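Local coordinates for protein FG41 Malonate Semialdehyde Decarboxylase (Coryneform bacterium, PDB 3MLC) that is a bacterial enzyme of the tautomerase (MIF-like) superfamily that assembles from three copies of one small alpha/beta chain, at residues A[2-7]-A[69-74]; A[21-26]-A[38-43]; A[28-33]-A[82-87]. All coordinates share one frame; numbering follows the deposited sequence.

Contact 1 of 3, residues A[2-7]-A[69-74]. With PR6 (3-chloro-3-oxopropanoic acid), chain F.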
ATOM      1  N   LEU A   2      -6.455  -7.952   3.289  1.00 34.34           N
ATOM      2  CA  LEU A   2      -6.346  -7.304   1.985  1.00 34.59           C
ATOM      3  C   LEU A   2      -4.981  -7.596   1.370  1.00 34.78           C
ATOM      4  O   LEU A   2      -3.945  -7.314   1.976  1.00 34.83           O
ATOM      5  CB  LEU A   2      -6.580  -5.792   2.099  1.00 34.50           C
ATOM      6  CG  LEU A   2      -6.478  -4.948   0.822  1.00 34.50           C
ATOM      7  CD1 LEU A   2      -7.604  -5.266  -0.165  1.00 34.54           C
ATOM      8  CD2 LEU A   2      -6.464  -3.465   1.164  1.00 34.55           C
ATOM      9  N   ILE A   3      -4.941  -8.165   0.132  1.00 33.49           N
ATOM     10  CA  ILE A   3      -3.725  -8.548  -0.567  1.00 33.91           C
ATOM     11  C   ILE A   3      -3.509  -7.672  -1.786  1.00 34.29           C
ATOM     12  O   ILE A   3      -4.388  -7.546  -2.638  1.00 32.58           O
ATOM     13  CB  ILE A   3      -3.705 -10.071  -1.013  1.00 34.20           C
ATOM     14  CG1 ILE A   3      -4.259 -11.003   0.071  1.00 33.98           C
ATOM     15  CG2 ILE A   3      -2.314 -10.514  -1.467  1.00 33.18           C
ATOM     16  CD1 ILE A   3      -3.645 -10.811   1.457  1.00 31.71           C
ATOM     17  N   ARG A   4      -2.318  -7.079  -1.862  1.00 34.12           N
ATOM     18  CA  ARG A   4      -1.918  -6.359  -3.045  1.00 34.82           C
ATOM     19  C   ARG A   4      -0.874  -7.186  -3.754  1.00 35.10           C
ATOM     20  O   ARG A   4       0.208  -7.450  -3.217  1.00 35.15           O
ATOM     21  CB  ARG A   4      -1.386  -4.956  -2.688  1.00 35.00           C
ATOM     22  CG  ARG A   4      -2.465  -4.027  -2.198  1.00 34.44           C
ATOM     23  CD  ARG A   4      -1.905  -2.768  -1.566  1.00 35.33           C
ATOM     24  NE  ARG A   4      -2.975  -1.979  -0.954  1.00 36.13           N
ATOM     25  CZ  ARG A   4      -3.639  -0.983  -1.558  1.00 38.33           C
ATOM     26  NH1 ARG A   4      -3.322  -0.651  -2.807  1.00 31.89           N
ATOM     27  NH2 ARG A   4      -4.627  -0.323  -0.911  1.00 32.81           N
ATOM     28  N   ILE A   5      -1.211  -7.633  -4.955  1.00 35.77           N
ATOM     29  CA  ILE A   5      -0.282  -8.420  -5.745  1.00 35.31           C
ATOM     30  C   ILE A   5       0.199  -7.522  -6.862  1.00 36.01           C
ATOM     31  O   ILE A   5      -0.577  -7.131  -7.737  1.00 36.43           O
ATOM     32  CB  ILE A   5      -0.950  -9.700  -6.344  1.00 35.54           C
ATOM     33  CG1 ILE A   5      -1.415 -10.640  -5.219  1.00 34.21           C
ATOM     34  CG2 ILE A   5       0.012 -10.411  -7.321  1.00 34.01           C
ATOM     35  CD1 ILE A   5      -2.704 -11.401  -5.513  1.00 30.20           C
ATOM     36  N   ASP A   6       1.480  -7.193  -6.849  1.00 36.68           N
ATOM     37  CA  ASP A   6       2.025  -6.390  -7.925  1.00 36.93           C
ATOM     38  C   ASP A   6       2.972  -7.225  -8.751  1.00 38.07           C
ATOM     39  O   ASP A   6       3.917  -7.807  -8.228  1.00 38.70           O
ATOM     40  CB  ASP A   6       2.713  -5.136  -7.391  1.00 36.24           C
ATOM     41  CG  ASP A   6       1.729  -4.090  -6.929  1.00 34.42           C
ATOM     42  OD1 ASP A   6       1.554  -3.066  -7.632  1.00 33.49           O
ATOM     43  OD2 ASP A   6       1.152  -4.275  -5.845  1.00 32.54           O
ATOM     44  N   LEU A   7       2.699  -7.300 -10.049  1.00 39.38           N
ATOM     45  CA  LEU A   7       3.448  -8.158 -10.949  1.00 40.56           C
ATOM     46  C   LEU A   7       3.717  -7.451 -12.278  1.00 41.08           C
ATOM     47  O   LEU A   7       3.348  -6.289 -12.467  1.00 40.90           O
ATOM     48  CB  LEU A   7       2.751  -9.527 -11.133  1.00 40.94           C
ATOM     49  CG  LEU A   7       1.307  -9.678 -11.630  1.00 41.53           C
ATOM     50  CD1 LEU A   7       0.981 -11.140 -11.747  1.00 44.14           C
ATOM     51  CD2 LEU A   7       0.315  -9.041 -10.699  1.00 41.92           C
ATOM     52  N   HIS A  69       1.891  -8.322  -0.957  1.00 34.21           N
ATOM     53  CA  HIS A  69       1.928  -7.555   0.284  1.00 33.68           C
ATOM     54  C   HIS A  69       0.625  -7.845   0.983  1.00 34.88           C
ATOM     55  O   HIS A  69      -0.431  -7.502   0.480  1.00 35.50           O
ATOM     56  CB  HIS A  69       2.023  -6.068  -0.054  1.00 32.67           C
ATOM     57  CG  HIS A  69       2.400  -5.176   1.086  1.00 29.25           C
ATOM     58  ND1 HIS A  69       2.366  -5.565   2.415  1.00 27.92           N
ATOM     59  CD2 HIS A  69       2.758  -3.871   1.088  1.00 25.87           C
ATOM     60  CE1 HIS A  69       2.720  -4.547   3.176  1.00 27.53           C
ATOM     61  NE2 HIS A  69       2.964  -3.509   2.396  1.00 27.61           N
ATOM     62  N   VAL A  70       0.720  -8.486   2.141  1.00 34.91           N
ATOM     63  CA  VAL A  70      -0.434  -8.923   2.907  1.00 35.08           C
ATOM     64  C   VAL A  70      -0.740  -7.913   4.020  1.00 34.72           C
ATOM     65  O   VAL A  70       0.078  -7.700   4.915  1.00 34.66           O
ATOM     66  CB  VAL A  70      -0.164 -10.352   3.546  1.00 35.25           C
ATOM     67  CG1 VAL A  70      -1.371 -10.867   4.352  1.00 35.36           C
ATOM     68  CG2 VAL A  70       0.234 -11.355   2.486  1.00 33.55           C
ATOM     69  N   PHE A  71      -1.917  -7.296   3.968  1.00 34.43           N
ATOM     70  CA  PHE A  71      -2.393  -6.465   5.074  1.00 34.36           C
ATOM     71  C   PHE A  71      -3.407  -7.246   5.913  1.00 36.33           C
ATOM     72  O   PHE A  71      -4.486  -7.637   5.429  1.00 36.60           O
ATOM     73  CB  PHE A  71      -2.994  -5.150   4.577  1.00 33.99           C
ATOM     74  CG  PHE A  71      -2.039  -4.305   3.779  1.00 30.90           C
ATOM     75  CD1 PHE A  71      -1.274  -3.318   4.401  1.00 30.00           C
ATOM     76  CD2 PHE A  71      -1.912  -4.485   2.412  1.00 30.85           C
ATOM     77  CE1 PHE A  71      -0.406  -2.513   3.670  1.00 30.41           C
ATOM     78  CE2 PHE A  71      -1.035  -3.681   1.662  1.00 29.42           C
ATOM     79  CZ  PHE A  71      -0.293  -2.693   2.292  1.00 30.24           C
ATOM     80  N   THR A  72      -3.087  -7.462   7.174  1.00 37.31           N
ATOM     81  CA  THR A  72      -3.831  -8.395   7.994  1.00 38.01           C
ATOM     82  C   THR A  72      -3.830  -8.084   9.466  1.00 38.27           C
ATOM     83  O   THR A  72      -2.930  -7.493   9.951  1.00 37.64           O
ATOM     84  CB  THR A  72      -3.440  -9.819   7.706  1.00 38.02           C
ATOM     85  OG1 THR A  72      -4.538 -10.681   7.961  1.00 38.38           O
ATOM     86  CG2 THR A  72      -2.305 -10.206   8.509  1.00 38.29           C
ATOM     87  N   GLN A  73      -4.911  -8.423  10.140  1.00 38.96           N
ATOM     88  CA  GLN A  73      -5.009  -8.475  11.591  1.00 39.73           C
ATOM     89  C   GLN A  73      -3.726  -8.940  12.247  1.00 40.10           C
ATOM     90  O   GLN A  73      -3.187  -9.931  11.870  1.00 40.12           O
ATOM     91  CB  GLN A  73      -6.127  -9.437  11.969  1.00 39.64           C
ATOM     92  CG  GLN A  73      -7.258  -8.824  12.615  1.00 39.17           C
ATOM     93  CD  GLN A  73      -8.418  -9.740  12.745  1.00 41.30           C
ATOM     94  OE1 GLN A  73      -8.472 -10.579  13.620  1.00 39.16           O
ATOM     95  NE2 GLN A  73      -9.372  -9.564  11.898  1.00 40.15           N
ATOM     96  N   ALA A  74      -3.271  -8.219  13.253  1.00 41.22           N
ATOM     97  CA  ALA A  74      -2.244  -8.696  14.173  1.00 42.37           C
ATOM     98  C   ALA A  74      -2.823  -9.901  14.898  1.00 42.87           C
ATOM     99  O   ALA A  74      -4.039  -9.953  15.205  1.00 43.00           O
ATOM    100  CB  ALA A  74      -1.872  -7.602  15.179  1.00 42.30           C
TER
HETATM  101  CAH PR6 F 150      -8.850 -10.055   6.299  1.00 36.30           C
HETATM  102  OAI PR6 F 150      -9.757 -10.774   6.600  1.00 37.07           O
HETATM  103  CAJ PR6 F 150      -8.695  -8.732   6.983  1.00 35.34           C
HETATM  104  CAK PR6 F 150      -8.234  -9.061   8.398  1.00 38.32           C
HETATM  105  OAL PR6 F 150      -9.073  -9.044   9.262  1.00 36.99           O
HETATM  106  OAM PR6 F 150      -7.089  -9.434   8.552  1.00 38.24           O

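Contact 2 of 3, residues A[21-26]-A[38-43]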
ATOM      1  N   ASP A  21      -5.568 -16.808  -7.376  1.00 38.94           N
ATOM      2  CA  ASP A  21      -6.105 -18.067  -6.840  1.00 39.35           C
ATOM      3  C   ASP A  21      -5.169 -18.819  -5.895  1.00 39.15           C
ATOM      4  O   ASP A  21      -5.581 -19.218  -4.801  1.00 38.74           O
ATOM      5  CB  ASP A  21      -6.552 -18.974  -7.991  1.00 39.59           C
ATOM      6  CG  ASP A  21      -7.766 -18.423  -8.726  1.00 40.56           C
ATOM      7  OD1 ASP A  21      -8.023 -18.880  -9.849  1.00 42.39           O
ATOM      8  OD2 ASP A  21      -8.455 -17.518  -8.195  1.00 42.12           O
ATOM      9  N   ALA A  22      -3.922 -19.009  -6.329  1.00 39.24           N
ATOM     10  CA  ALA A  22      -2.889 -19.684  -5.546  1.00 39.60           C
ATOM     11  C   ALA A  22      -2.562 -18.987  -4.222  1.00 40.33           C
ATOM     12  O   ALA A  22      -2.531 -19.635  -3.167  1.00 40.96           O
ATOM     13  CB  ALA A  22      -1.625 -19.892  -6.401  1.00 39.56           C
ATOM     14  N   VAL A  23      -2.367 -17.664  -4.267  1.00 40.87           N
ATOM     15  CA  VAL A  23      -2.090 -16.848  -3.068  1.00 40.02           C
ATOM     16  C   VAL A  23      -3.238 -16.996  -2.095  1.00 39.77           C
ATOM     17  O   VAL A  23      -3.020 -17.107  -0.898  1.00 40.16           O
ATOM     18  CB  VAL A  23      -1.848 -15.320  -3.408  1.00 40.25           C
ATOM     19  CG1 VAL A  23      -1.829 -14.434  -2.127  1.00 39.64           C
ATOM     20  CG2 VAL A  23      -0.559 -15.136  -4.204  1.00 40.31           C
ATOM     21  N   HIS A  24      -4.457 -17.037  -2.627  1.00 39.18           N
ATOM     22  CA  HIS A  24      -5.665 -17.129  -1.817  1.00 38.39           C
ATOM     23  C   HIS A  24      -5.907 -18.522  -1.255  1.00 37.94           C
ATOM     24  O   HIS A  24      -6.292 -18.671  -0.089  1.00 37.26           O
ATOM     25  CB  HIS A  24      -6.907 -16.670  -2.598  1.00 37.88           C
ATOM     26  CG  HIS A  24      -8.172 -16.768  -1.799  1.00 37.93           C
ATOM     27  ND1 HIS A  24      -8.390 -16.012  -0.665  1.00 38.39           N
ATOM     28  CD2 HIS A  24      -9.270 -17.547  -1.948  1.00 34.72           C
ATOM     29  CE1 HIS A  24      -9.560 -16.334  -0.140  1.00 36.41           C
ATOM     30  NE2 HIS A  24     -10.122 -17.248  -0.912  1.00 33.98           N
ATOM     31  N   ASP A  25      -5.724 -19.539  -2.090  1.00 38.52           N
ATOM     32  CA  ASP A  25      -5.844 -20.939  -1.622  1.00 39.49           C
ATOM     33  C   ASP A  25      -4.895 -21.156  -0.456  1.00 39.17           C
ATOM     34  O   ASP A  25      -5.262 -21.792   0.530  1.00 39.58           O
ATOM     35  CB  ASP A  25      -5.536 -21.975  -2.731  1.00 38.90           C
ATOM     36  CG  ASP A  25      -6.515 -21.912  -3.907  1.00 41.63           C
ATOM     37  OD1 ASP A  25      -7.712 -21.611  -3.689  1.00 41.80           O
ATOM     38  OD2 ASP A  25      -6.075 -22.164  -5.073  1.00 45.84           O
ATOM     39  N   ALA A  26      -3.683 -20.613  -0.582  1.00 39.52           N
ATOM     40  CA  ALA A  26      -2.645 -20.798   0.410  1.00 40.18           C
ATOM     41  C   ALA A  26      -3.000 -20.134   1.752  1.00 40.94           C
ATOM     42  O   ALA A  26      -2.761 -20.733   2.801  1.00 40.38           O
ATOM     43  CB  ALA A  26      -1.295 -20.321  -0.116  1.00 39.99           C
ATOM     44  N   ARG A  38     -11.953 -13.045   0.769  1.00 34.78           N
ATOM     45  CA  ARG A  38     -11.053 -12.834  -0.351  1.00 33.49           C
ATOM     46  C   ARG A  38     -11.122 -11.418  -0.891  1.00 33.45           C
ATOM     47  O   ARG A  38     -12.151 -11.020  -1.494  1.00 34.28           O
ATOM     48  CB  ARG A  38     -11.390 -13.798  -1.484  1.00 33.35           C
ATOM     49  CG  ARG A  38     -10.460 -13.636  -2.651  1.00 31.70           C
ATOM     50  CD  ARG A  38     -10.727 -14.715  -3.673  1.00 30.67           C
ATOM     51  NE  ARG A  38      -9.778 -14.574  -4.737  1.00 28.05           N
ATOM     52  CZ  ARG A  38      -9.580 -15.445  -5.731  1.00 32.83           C
ATOM     53  NH1 ARG A  38     -10.286 -16.577  -5.817  1.00 28.80           N
ATOM     54  NH2 ARG A  38      -8.641 -15.176  -6.638  1.00 28.37           N
ATOM     55  N   PHE A  39     -10.019 -10.689  -0.701  1.00 32.00           N
ATOM     56  CA  PHE A  39      -9.865  -9.277  -1.078  1.00 31.15           C
ATOM     57  C   PHE A  39      -8.472  -9.026  -1.621  1.00 31.66           C
ATOM     58  O   PHE A  39      -7.499  -9.058  -0.872  1.00 30.31           O
ATOM     59  CB  PHE A  39     -10.163  -8.364   0.128  1.00 30.36           C
ATOM     60  CG  PHE A  39     -11.417  -8.739   0.819  1.00 30.65           C
ATOM     61  CD1 PHE A  39     -11.396  -9.652   1.895  1.00 30.37           C
ATOM     62  CD2 PHE A  39     -12.645  -8.302   0.327  1.00 31.10           C
ATOM     63  CE1 PHE A  39     -12.571 -10.042   2.520  1.00 27.85           C
ATOM     64  CE2 PHE A  39     -13.820  -8.698   0.936  1.00 31.53           C
ATOM     65  CZ  PHE A  39     -13.791  -9.580   2.032  1.00 30.08           C
ATOM     66  N   GLN A  40      -8.394  -8.759  -2.930  1.00 31.41           N
ATOM     67  CA  GLN A  40      -7.141  -8.708  -3.653  1.00 31.20           C
ATOM     68  C   GLN A  40      -7.161  -7.622  -4.708  1.00 31.18           C
ATOM     69  O   GLN A  40      -8.155  -7.426  -5.389  1.00 30.17           O
ATOM     70  CB  GLN A  40      -6.839 -10.067  -4.340  1.00 31.50           C
ATOM     71  CG  GLN A  40      -6.947 -11.298  -3.407  1.00 32.93           C
ATOM     72  CD  GLN A  40      -6.440 -12.590  -4.024  1.00 32.56           C
ATOM     73  OE1 GLN A  40      -6.564 -12.815  -5.230  1.00 35.41           O
ATOM     74  NE2 GLN A  40      -5.870 -13.454  -3.191  1.00 33.31           N
ATOM     75  N   ILE A  41      -6.043  -6.910  -4.835  1.00 32.00           N
ATOM     76  CA  ILE A  41      -5.864  -5.929  -5.899  1.00 31.43           C
ATOM     77  C   ILE A  41      -4.652  -6.360  -6.719  1.00 32.52           C
ATOM     78  O   ILE A  41      -3.518  -6.263  -6.254  1.00 32.38           O
ATOM     79  CB  ILE A  41      -5.691  -4.455  -5.352  1.00 31.55           C
ATOM     80  CG1 ILE A  41      -6.935  -4.009  -4.554  1.00 32.51           C
ATOM     81  CG2 ILE A  41      -5.423  -3.492  -6.500  1.00 26.83           C
ATOM     82  CD1 ILE A  41      -6.738  -2.795  -3.603  1.00 30.60           C
ATOM     83  N   LEU A  42      -4.903  -6.798  -7.950  1.00 33.34           N
ATOM     84  CA  LEU A  42      -3.851  -7.194  -8.879  1.00 34.72           C
ATOM     85  C   LEU A  42      -3.385  -6.023  -9.700  1.00 34.99           C
ATOM     86  O   LEU A  42      -4.183  -5.438 -10.434  1.00 36.21           O
ATOM     87  CB  LEU A  42      -4.385  -8.244  -9.838  1.00 35.81           C
ATOM     88  CG  LEU A  42      -4.255  -9.697  -9.432  1.00 36.52           C
ATOM     89  CD1 LEU A  42      -5.354 -10.532 -10.123  1.00 39.99           C
ATOM     90  CD2 LEU A  42      -2.871 -10.195  -9.808  1.00 38.16           C
ATOM     91  N   THR A  43      -2.103  -5.663  -9.598  1.00 34.88           N
ATOM     92  CA  THR A  43      -1.578  -4.588 -10.455  1.00 34.73           C
ATOM     93  C   THR A  43      -0.385  -5.047 -11.287  1.00 35.51           C
ATOM     94  O   THR A  43       0.542  -5.680 -10.770  1.00 35.24           O
ATOM     95  CB  THR A  43      -1.257  -3.316  -9.659  1.00 35.45           C
ATOM     96  OG1 THR A  43      -2.316  -3.066  -8.718  1.00 32.16           O
ATOM     97  CG2 THR A  43      -1.123  -2.128 -10.596  1.00 34.71           C
TER
HETATM   98  O   HOH W   1      -6.573 -13.762  -0.723  1.00 36.55           O

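Contact 3 of 3, residues A[28-33]-A[82-87]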
ATOM      1  N   VAL A  28      -6.065 -19.507   2.808  1.00 44.12           N
ATOM      2  CA  VAL A  28      -7.150 -20.315   3.364  1.00 44.81           C
ATOM      3  C   VAL A  28      -6.552 -21.559   4.046  1.00 45.70           C
ATOM      4  O   VAL A  28      -6.911 -21.875   5.184  1.00 45.54           O
ATOM      5  CB  VAL A  28      -8.246 -20.657   2.301  1.00 44.98           C
ATOM      6  CG1 VAL A  28      -9.313 -21.598   2.876  1.00 42.31           C
ATOM      7  CG2 VAL A  28      -8.916 -19.364   1.796  1.00 44.81           C
ATOM      8  N   GLU A  29      -5.607 -22.221   3.376  1.00 46.48           N
ATOM      9  CA  GLU A  29      -4.908 -23.360   3.965  1.00 48.12           C
ATOM     10  C   GLU A  29      -4.282 -23.089   5.329  1.00 48.14           C
ATOM     11  O   GLU A  29      -4.602 -23.770   6.305  1.00 48.39           O
ATOM     12  CB  GLU A  29      -3.804 -23.869   3.044  1.00 48.91           C
ATOM     13  CG  GLU A  29      -4.253 -24.697   1.859  1.00 52.99           C
ATOM     14  CD  GLU A  29      -3.106 -25.516   1.286  1.00 57.89           C
ATOM     15  OE1 GLU A  29      -3.125 -25.814   0.065  1.00 61.44           O
ATOM     16  OE2 GLU A  29      -2.183 -25.851   2.067  1.00 59.62           O
ATOM     17  N   VAL A  30      -3.360 -22.124   5.407  1.00 48.29           N
ATOM     18  CA  VAL A  30      -2.646 -21.892   6.679  1.00 47.13           C
ATOM     19  C   VAL A  30      -3.400 -21.015   7.684  1.00 46.81           C
ATOM     20  O   VAL A  30      -3.395 -21.292   8.885  1.00 46.86           O
ATOM     21  CB  VAL A  30      -1.137 -21.501   6.470  1.00 47.44           C
ATOM     22  CG1 VAL A  30      -0.927 -20.787   5.156  1.00 48.59           C
ATOM     23  CG2 VAL A  30      -0.571 -20.703   7.652  1.00 45.41           C
ATOM     24  N   LEU A  31      -4.073 -19.972   7.218  1.00 46.47           N
ATOM     25  CA  LEU A  31      -4.777 -19.091   8.160  1.00 45.84           C
ATOM     26  C   LEU A  31      -6.119 -19.673   8.613  1.00 45.73           C
ATOM     27  O   LEU A  31      -6.669 -19.243   9.624  1.00 46.64           O
ATOM     28  CB  LEU A  31      -4.948 -17.683   7.584  1.00 45.55           C
ATOM     29  CG  LEU A  31      -3.783 -16.680   7.659  1.00 45.95           C
ATOM     30  CD1 LEU A  31      -2.829 -16.891   6.511  1.00 46.25           C
ATOM     31  CD2 LEU A  31      -4.285 -15.247   7.622  1.00 45.25           C
ATOM     32  N   ALA A  32      -6.635 -20.648   7.857  1.00 45.46           N
ATOM     33  CA  ALA A  32      -7.961 -21.233   8.064  1.00 44.82           C
ATOM     34  C   ALA A  32      -9.017 -20.140   8.003  1.00 44.45           C
ATOM     35  O   ALA A  32     -10.010 -20.120   8.748  1.00 44.54           O
ATOM     36  CB  ALA A  32      -8.029 -22.006   9.373  1.00 45.21           C
ATOM     37  N   ILE A  33      -8.787 -19.230   7.107  1.00 43.64           N
ATOM     38  CA  ILE A  33      -9.665 -18.134   6.901  1.00 42.31           C
ATOM     39  C   ILE A  33     -10.814 -18.555   5.997  1.00 41.24           C
ATOM     40  O   ILE A  33     -10.644 -19.418   5.162  1.00 41.11           O
ATOM     41  CB  ILE A  33      -8.837 -16.966   6.418  1.00 42.07           C
ATOM     42  CG1 ILE A  33      -9.007 -15.775   7.321  1.00 44.22           C
ATOM     43  CG2 ILE A  33      -8.840 -16.766   4.945  1.00 41.14           C
ATOM     44  CD1 ILE A  33      -8.235 -14.624   6.907  1.00 47.19           C
ATOM     45  N   GLN A  82       5.666 -17.921   8.722  1.00 43.05           N
ATOM     46  CA  GLN A  82       6.609 -18.799   7.991  1.00 42.70           C
ATOM     47  C   GLN A  82       5.901 -19.857   7.130  1.00 42.57           C
ATOM     48  O   GLN A  82       6.330 -20.148   6.004  1.00 42.40           O
ATOM     49  CB  GLN A  82       7.563 -19.512   8.957  1.00 42.35           C
ATOM     50  CG  GLN A  82       8.577 -18.630   9.633  1.00 41.40           C
ATOM     51  CD  GLN A  82       9.592 -19.436  10.414  1.00 40.42           C
ATOM     52  OE1 GLN A  82       9.445 -19.658  11.631  1.00 39.70           O
ATOM     53  NE2 GLN A  82      10.627 -19.898   9.718  1.00 38.92           N
ATOM     54  N   ARG A  83       4.833 -20.438   7.676  1.00 42.46           N
ATOM     55  CA  ARG A  83       3.964 -21.356   6.911  1.00 42.62           C
ATOM     56  C   ARG A  83       3.219 -20.660   5.778  1.00 42.27           C
ATOM     57  O   ARG A  83       3.019 -21.272   4.715  1.00 42.67           O
ATOM     58  CB  ARG A  83       2.988 -22.116   7.832  1.00 42.65           C
ATOM     59  CG  ARG A  83       3.670 -23.040   8.867  1.00 42.87           C
ATOM     60  CD  ARG A  83       2.699 -23.646   9.922  1.00 44.13           C
ATOM     61  NE  ARG A  83       1.502 -24.257   9.318  1.00 50.86           N
ATOM     62  CZ  ARG A  83       0.240 -24.022   9.699  1.00 51.11           C
ATOM     63  NH1 ARG A  83      -0.027 -23.213  10.725  1.00 50.54           N
ATOM     64  NH2 ARG A  83      -0.761 -24.616   9.055  1.00 52.19           N
ATOM     65  N   VAL A  84       2.814 -19.396   5.985  1.00 41.90           N
ATOM     66  CA  VAL A  84       2.207 -18.578   4.908  1.00 41.18           C
ATOM     67  C   VAL A  84       3.183 -18.350   3.770  1.00 40.76           C
ATOM     68  O   VAL A  84       2.826 -18.546   2.610  1.00 42.01           O
ATOM     69  CB  VAL A  84       1.631 -17.196   5.383  1.00 41.01           C
ATOM     70  CG1 VAL A  84       1.285 -16.301   4.177  1.00 41.85           C
ATOM     71  CG2 VAL A  84       0.406 -17.370   6.230  1.00 40.31           C
ATOM     72  N   PHE A  85       4.423 -17.979   4.089  1.00 41.12           N
ATOM     73  CA  PHE A  85       5.446 -17.716   3.054  1.00 40.14           C
ATOM     74  C   PHE A  85       5.726 -18.955   2.202  1.00 39.93           C
ATOM     75  O   PHE A  85       5.904 -18.866   0.972  1.00 39.55           O
ATOM     76  CB  PHE A  85       6.764 -17.219   3.666  1.00 39.81           C
ATOM     77  CG  PHE A  85       6.657 -15.941   4.480  1.00 39.83           C
ATOM     78  CD1 PHE A  85       5.801 -14.886   4.094  1.00 38.32           C
ATOM     79  CD2 PHE A  85       7.457 -15.771   5.615  1.00 37.61           C
ATOM     80  CE1 PHE A  85       5.718 -13.716   4.847  1.00 37.49           C
ATOM     81  CE2 PHE A  85       7.383 -14.573   6.382  1.00 39.27           C
ATOM     82  CZ  PHE A  85       6.506 -13.551   5.990  1.00 38.43           C
ATOM     83  N   ALA A  86       5.795 -20.108   2.870  1.00 39.97           N
ATOM     84  CA  ALA A  86       6.073 -21.402   2.210  1.00 39.70           C
ATOM     85  C   ALA A  86       4.921 -21.845   1.337  1.00 39.91           C
ATOM     86  O   ALA A  86       5.139 -22.213   0.182  1.00 40.35           O
ATOM     87  CB  ALA A  86       6.401 -22.491   3.238  1.00 38.63           C
ATOM     88  N   ALA A  87       3.703 -21.810   1.891  1.00 40.04           N
ATOM     89  CA  ALA A  87       2.516 -22.266   1.163  1.00 40.32           C
ATOM     90  C   ALA A  87       2.261 -21.451  -0.104  1.00 40.87           C
ATOM     91  O   ALA A  87       1.960 -22.029  -1.142  1.00 41.09           O
ATOM     92  CB  ALA A  87       1.288 -22.278   2.054  1.00 39.86           C
TER
HETATM   93  O   HOH W   2      -3.498 -25.203   8.770  1.00 51.34           O

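Contact 1 of 3, residues A[2-7]-A[69-74]
L2 and R4 of strand 2-7 are hydrogen-bonded through their backbones to F71 and H69 of strand 69-73, joining in antiparallel fashion the two central strands of this chain's four-stranded mixed sheet, part of the tautomerase fold. Each pair closes with two hydrogen bonds: F71 N reaches L2 O at 2.8 Å and L2 N answers to F71 O at 2.9 Å, while R4 N gives H69 O the straightest of the four (173°) and H69 N returns one to R4 O. Just past this pairing the strand end grips the carboxylate of PR6. T72 OG1 and Q73 N both donate to OAM, each at 2.9 Å, and Q73 NE2 adds a weak bond to OAL. Between the bonded pairs, I3 and V70 lie side by side on the sheet face away from R4 and F71, I3 CD1 3.7 Å from V70 CG1, and I3 also meets V23 and L27 of helix 14-31. The face carrying R4 and F71 turns to the other subunits: R4 forms a salt bridge with D6 of the second subunit, and the F71 ring meets that subunit's H69 edge-to-face. The R4 chain, extended from CG to NE, passes the F71 ring with the guanidinium 84° to it, bringing R4 CD within 3.5 Å of F71 CE2.

Contact 2 of 3, residues A[21-26]-A[38-43]
R38, just ahead of strand 39-43, reaches across to helix 21-26 and forms a salt bridge with D21, end-on through both terminal nitrogens. NH2 and NH1 of R38 converge on the single oxygen OD2 of D21, at 2.8 and 3.1 Å, and OD2 lies in the guanidinium plane although the carboxylate itself is turned 80° from it. The NH2 bond arrives nearly in line with the C-O bond of D21; the NH1 bond comes from the anti side and out of the carboxylate plane. R17 makes a further salt bridge to the same oxygen. The contact closes the beta-alpha-beta unit of strand 2-8, helix 14-31 and strand 39-45 typical of the tautomerase fold.

With CG anti to the backbone N (chi1 -179°) and the chain straight to NE, R38 is laid over the ring of H24. Its CD sits 3.7 Å from the H24 ring centroid in a CH-pi contact, and the guanidinium and ring planes differ by 20°. The H24 ring is held at both nitrogens: NE2 is hydrogen-bonded to A35 O, and ND1 to a water 2.9 Å away. That water accepts from Q40 NE2 at 2.6 Å, while Q40 NE2 is also bonded to A20 O of the helix, so both of its hydrogens are accounted for. The other end of the Q40 amide, OE1, takes a weak bond from R38 NH2 (3.4 Å).

Two arginines on one carboxylate oxygen would favour an ionised D21 and partly offset their own charge, while the backbone carbonyls and the bridging water supply polar partners to the buried H24 and Q40; helix and strand are thus joined by a salt bridge, a water bridge and the packing of the R38 chain over the H24 ring.

Contact 3 of 3, residues A[28-33]-A[82-87]
V30 and V84 mark where the backbones of segments 28-33 and 82-87 come nearest, their CA atoms 6.1 Å apart. These belong to helices 14-31 and 78-92, the two main helices of the tautomerase fold, which pack together beside the sheet. Helix 82-87 runs on with regular turns. The other is at its C-terminal end: A32 leaves helical geometry with a positive phi of 57°, and its N makes a weak hydrogen bond back to V28 O.

The side-chain contact is apolar and centres on V30, which points toward the other helix and crosses V84 at about a right angle. V30 CG2 meets V84 CG2 at 3.8 Å, and its other methyl, CG1, lies 4.1 Å from A87 CB and also packs over the V84 backbone. The V30 chi1 of 29° falls short of a staggered value, which points to some strain or to an imprecisely placed side chain.

Toward solvent, R83 bends at chi3 (49°) and folds its guanidinium back over V30, whose CG2 lies above the centre of the flat group. The arrangement leaves R83 NH2 turned to a water 2.8 Å away, in the guanidinium plane, and this water donates to E29 O at 3.1 Å, so the helices share a solvent-mediated polar link at their solvent side. R83 also touches a crystal neighbour, and the lattice may influence this pose.

On the inner side V84 also packs on L27 of helix 14-31. L31 slants across V84 there; the 3.3 Å between L31 CD1 and V84 CG2 is shorter than a usual carbon-carbon contact, so their exact spacing is doubtful.

How the contacts relate
Contacts 1 and 2 are buried and lie against each other: strand 2-8 is bonded to strand 66-73 on one edge and to strand 39-45 on the other, where I5 and L7 pair with T43. Contact 3 is farther from the chain centre and partly exposed. Helix 14-31 serves contacts 2 and 3, facing strand 39-45 in the first and helix 78-92 in the second, and A26 packs against A87 where they meet. The chemistry changes accordingly, from backbone bonds between central strands, through charged and amide groups between helix and strand, to methyl packing with one bridging water between helices. Of the three, contact 1 is the one that hydrogen-bonds PR6.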